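Local coordinates for phenazine biosynthesis protein, PhzF family (Bacillus anthracis, PDB 3EDN) that belongs to the PhzF family of the diaminopimelate epimerase-like fold and is probably an isomerase, its substrate not established, at residues A[44-50]-A[61-66]. Numbering follows the deposited sequence.
Sequences GFNETSF and MRYFTP. With SO4 (sulfate ion), chain O.
The Phe50 side chain lies against the ring of Phe64, with Phe50 CE2 3.5 Å from Phe64 CD2. Both residues have chi1 in the m well. The ring planes are at 90° and the centroids 5.5 Å apart, in an oblique pairing. Helix 33-43 packs on Phe64 from the same chain, and Val25 touches Phe50.

The backbones under these rings are extended and antiparallel. The axes of strands 48-50 and 61-64 come within 4.7 Å, at 158°. Thr48 and Phe64 form a hydrogen-bonded pair: Thr48 N to Phe64 O is 2.8 Å, and Phe64 N to Thr48 O is 2.9 Å. Phe50 and Arg62 form the next: Phe50 N to Arg62 O is 2.9 Å, and Arg62 N to Phe50 O is 3.1 Å. Ser49 and Tyr63 between them are a non-hydrogen-bonded pair, with CA atoms 4.5 Å apart.

This is a beta hairpin of the diaminopimelate epimerase-like fold. Strand 20-25 continues the sheet beside 48-52 in parallel, as 95-100 does beside 59-64.

Ser49 and Tyr63 point to the face opposite the phenylalanines, where helix 74-86 packs. Ser49 OG donates to Glu47 OE2 at 2.7 Å. That oxygen also meets the Tyr63 ring edge, 3.4 Å from Tyr63 CD1. Tyr63 OH is hydrogen-bonded to Thr77.

Gly44 ends helix 33-43 with a positive phi, which favours glycine. The chain then passes Pro66, whose CG is 3.2 Å from Phe45 O.

The Arg62 guanidinium leads away from segment 44-50. Arg62 NH2 donates to sulfate O2 at 2.8 Å; its NE forms a salt bridge with Glu69, and its NH1 is hydrogen-bonded to Glu33 of the second subunit.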
ATOM      1  N   GLY A  44      10.922  -4.878 -14.204  1.00 12.59           N
ATOM      2  CA  GLY A  44      12.263  -5.456 -14.200  1.00 13.95           C
ATOM      3  C   GLY A  44      13.400  -4.463 -14.344  1.00 14.32           C
ATOM      4  O   GLY A  44      14.554  -4.870 -14.544  1.00 16.17           O
ATOM      5  N   PHE A  45      13.099  -3.166 -14.266  1.00 14.56           N
ATOM      6  CA  PHE A  45      14.157  -2.158 -14.214  1.00 13.75           C
ATOM      7  C   PHE A  45      14.759  -2.133 -12.823  1.00 13.29           C
ATOM      8  O   PHE A  45      14.170  -2.638 -11.877  1.00 12.07           O
ATOM      9  CB  PHE A  45      13.651  -0.747 -14.512  1.00 14.63           C
ATOM     10  CG  PHE A  45      13.045  -0.568 -15.871  1.00 14.14           C
ATOM     11  CD1 PHE A  45      13.161  -1.527 -16.873  1.00 16.23           C
ATOM     12  CD2 PHE A  45      12.352   0.604 -16.143  1.00 15.54           C
ATOM     13  CE1 PHE A  45      12.573  -1.314 -18.138  1.00 16.02           C
ATOM     14  CE2 PHE A  45      11.771   0.822 -17.385  1.00 15.78           C
ATOM     15  CZ  PHE A  45      11.883  -0.135 -18.384  1.00 15.68           C
ATOM     16  N   ASN A  46      15.915  -1.498 -12.683  1.00 11.86           N
ATOM     17  CA  ASN A  46      16.540  -1.362 -11.378  1.00 11.23           C
ATOM     18  C   ASN A  46      15.605  -0.747 -10.339  1.00 11.82           C
ATOM     19  O   ASN A  46      15.676  -1.080  -9.150  1.00 12.19           O
ATOM     20  CB  ASN A  46      17.847  -0.567 -11.487  1.00 12.57           C
ATOM     21  CG  ASN A  46      17.617   0.834 -11.959  1.00 13.23           C
ATOM     22  OD1 ASN A  46      17.629   1.114 -13.167  1.00 16.21           O
ATOM     23  ND2 ASN A  46      17.387   1.726 -11.025  1.00 12.17           N
ATOM     24  N   GLU A  47      14.729   0.159 -10.788  1.00 10.88           N
ATOM     25  CA  GLU A  47      13.778   0.801  -9.887  1.00 10.76           C
ATOM     26  C   GLU A  47      12.607   1.354 -10.681  1.00  9.32           C
ATOM     27  O   GLU A  47      12.771   1.802 -11.826  1.00 10.24           O
ATOM     28  CB  GLU A  47      14.464   1.916  -9.088  1.00 11.09           C
ATOM     29  CG  GLU A  47      13.604   2.584  -8.017  1.00 11.07           C
ATOM     30  CD  GLU A  47      12.822   3.789  -8.522  1.00 11.39           C
ATOM     31  OE1 GLU A  47      13.050   4.271  -9.660  1.00 12.55           O
ATOM     32  OE2 GLU A  47      11.943   4.239  -7.754  1.00 11.55           O
ATOM     33  N   THR A  48      11.424   1.283 -10.061  1.00  9.41           N
ATOM     34  CA  THR A  48      10.172   1.871 -10.575  1.00  8.91           C
ATOM     35  C   THR A  48       9.556   2.700  -9.452  1.00  8.58           C
ATOM     36  O   THR A  48       9.446   2.218  -8.315  1.00  9.91           O
ATOM     37  CB  THR A  48       9.186   0.785 -11.045  1.00  9.97           C
ATOM     38  OG1 THR A  48       9.763   0.082 -12.141  1.00 10.66           O
ATOM     39  CG2 THR A  48       7.873   1.395 -11.518  1.00  9.43           C
ATOM     40  N   SER A  49       9.217   3.954  -9.771  1.00  8.37           N
ATOM     41  CA  SER A  49       8.573   4.888  -8.832  1.00  8.56           C
ATOM     42  C   SER A  49       7.075   5.046  -9.094  1.00  8.24           C
ATOM     43  O   SER A  49       6.585   4.913 -10.226  1.00  8.78           O
ATOM     44  CB  SER A  49       9.179   6.305  -8.887  1.00  9.54           C
ATOM     45  OG  SER A  49      10.592   6.324  -8.768  1.00 10.99           O
ATOM     46  N   PHE A  50       6.370   5.387  -8.025  1.00  8.74           N
ATOM     47  CA  PHE A  50       4.924   5.487  -8.028  1.00  8.96           C
ATOM     48  C   PHE A  50       4.514   6.824  -7.433  1.00  8.18           C
ATOM     49  O   PHE A  50       4.889   7.139  -6.303  1.00  8.94           O
ATOM     50  CB  PHE A  50       4.374   4.339  -7.193  1.00  8.89           C
ATOM     51  CG  PHE A  50       4.700   2.995  -7.778  1.00  9.20           C
ATOM     52  CD1 PHE A  50       3.802   2.379  -8.638  1.00  9.62           C
ATOM     53  CD2 PHE A  50       5.904   2.370  -7.502  1.00 10.08           C
ATOM     54  CE1 PHE A  50       4.093   1.157  -9.213  1.00  8.68           C
ATOM     55  CE2 PHE A  50       6.214   1.146  -8.088  1.00  8.76           C
ATOM     56  CZ  PHE A  50       5.304   0.538  -8.933  1.00  8.65           C
HETATM   57  N   MSE A  61       5.862   9.904  -3.033  1.00 11.40           N
HETATM   58  CA  MSE A  61       6.453   8.950  -3.968  1.00 12.54           C
HETATM   59  C   MSE A  61       6.858   7.706  -3.222  1.00 11.03           C
HETATM   60  O   MSE A  61       7.399   7.795  -2.128  1.00 11.72           O
HETATM   61  CB  MSE A  61       7.712   9.531  -4.610  1.00 13.86           C
HETATM   62  CG  MSE A  61       7.467  10.433  -5.781  1.00 15.73           C
HETATM   63 SE   MSE A  61       9.137  10.752  -6.754  0.75 18.23          SE
HETATM   64  CE  MSE A  61       9.379   9.096  -7.492  1.00 17.42           C
ATOM     65  N   ARG A  62       6.622   6.543  -3.817  1.00  8.91           N
ATOM     66  CA  ARG A  62       7.208   5.308  -3.306  1.00 11.07           C
ATOM     67  C   ARG A  62       8.122   4.738  -4.381  1.00 11.22           C
ATOM     68  O   ARG A  62       7.862   4.903  -5.588  1.00 11.23           O
ATOM     69  CB  ARG A  62       6.125   4.315  -2.869  1.00 10.41           C
ATOM     70  CG  ARG A  62       5.363   4.793  -1.626  1.00 10.32           C
ATOM     71  CD  ARG A  62       4.218   3.855  -1.241  1.00 11.12           C
ATOM     72  NE  ARG A  62       4.681   2.672  -0.542  1.00 12.14           N
ATOM     73  CZ  ARG A  62       3.897   1.838   0.136  1.00 12.85           C
ATOM     74  NH1 ARG A  62       2.574   2.055   0.219  1.00 12.84           N
ATOM     75  NH2 ARG A  62       4.445   0.798   0.754  1.00 13.01           N
ATOM     76  N   TYR A  63       9.180   4.062  -3.937  1.00 10.98           N
ATOM     77  CA  TYR A  63      10.258   3.597  -4.818  1.00 10.48           C
ATOM     78  C   TYR A  63      10.437   2.092  -4.631  1.00 10.28           C
ATOM     79  O   TYR A  63      10.584   1.644  -3.496  1.00 12.28           O
ATOM     80  CB  TYR A  63      11.561   4.273  -4.414  1.00 10.81           C
ATOM     81  CG  TYR A  63      11.515   5.793  -4.287  1.00 10.70           C
ATOM     82  CD1 TYR A  63      11.692   6.626  -5.407  1.00 10.84           C
ATOM     83  CD2 TYR A  63      11.376   6.403  -3.039  1.00 10.68           C
ATOM     84  CE1 TYR A  63      11.693   7.999  -5.274  1.00 10.65           C
ATOM     85  CE2 TYR A  63      11.363   7.792  -2.907  1.00 11.76           C
ATOM     86  CZ  TYR A  63      11.538   8.583  -4.018  1.00 11.06           C
ATOM     87  OH  TYR A  63      11.544   9.961  -3.901  1.00 10.75           O
ATOM     88  N   PHE A  64      10.408   1.316  -5.714  1.00 10.75           N
ATOM     89  CA  PHE A  64      10.565  -0.136  -5.592  1.00 10.19           C
ATOM     90  C   PHE A  64      11.594  -0.681  -6.560  1.00 11.39           C
ATOM     91  O   PHE A  64      11.614  -0.297  -7.723  1.00 11.33           O
ATOM     92  CB  PHE A  64       9.246  -0.854  -5.905  1.00 11.38           C
ATOM     93  CG  PHE A  64       8.190  -0.686  -4.868  1.00 12.09           C
ATOM     94  CD1 PHE A  64       7.970  -1.686  -3.927  1.00 12.66           C
ATOM     95  CD2 PHE A  64       7.395   0.457  -4.841  1.00 10.73           C
ATOM     96  CE1 PHE A  64       6.983  -1.556  -2.957  1.00 13.73           C
ATOM     97  CE2 PHE A  64       6.408   0.590  -3.888  1.00 11.52           C
ATOM     98  CZ  PHE A  64       6.202  -0.420  -2.938  1.00 12.23           C
ATOM     99  N   THR A  65      12.457  -1.569  -6.075  1.00 11.06           N
ATOM    100  CA  THR A  65      13.239  -2.416  -6.953  1.00 11.45           C
ATOM    101  C   THR A  65      12.348  -3.610  -7.327  1.00 12.17           C
ATOM    102  O   THR A  65      11.226  -3.740  -6.826  1.00 12.20           O
ATOM    103  CB  THR A  65      14.492  -2.916  -6.237  1.00 11.75           C
ATOM    104  OG1 THR A  65      14.099  -3.792  -5.179  1.00 11.87           O
ATOM    105  CG2 THR A  65      15.248  -1.762  -5.639  1.00 12.27           C
ATOM    106  N   PRO A  66      12.805  -4.469  -8.246  1.00 11.61           N
ATOM    107  CA  PRO A  66      12.024  -5.664  -8.550  1.00 11.98           C
ATOM    108  C   PRO A  66      11.697  -6.520  -7.331  1.00 12.82           C
ATOM    109  O   PRO A  66      10.728  -7.278  -7.358  1.00 13.95           O
ATOM    110  CB  PRO A  66      12.926  -6.424  -9.528  1.00 12.56           C
ATOM    111  CG  PRO A  66      13.657  -5.327 -10.232  1.00 12.45           C
ATOM    112  CD  PRO A  66      13.978  -4.350  -9.131  1.00 11.64           C
TER
HETATM  113  S   SO4 O 302       3.408  -0.257   4.089  0.50 16.29           S
HETATM  114  O1  SO4 O 302       2.030  -0.037   4.514  0.50 18.05           O
HETATM  115  O2  SO4 O 302       3.444  -0.826   2.749  0.50 16.85           O
HETATM  116  O3  SO4 O 302       4.133   1.008   4.127  0.50 17.17           O
HETATM  117  O4  SO4 O 302       4.005  -1.204   5.032  0.50 17.77           O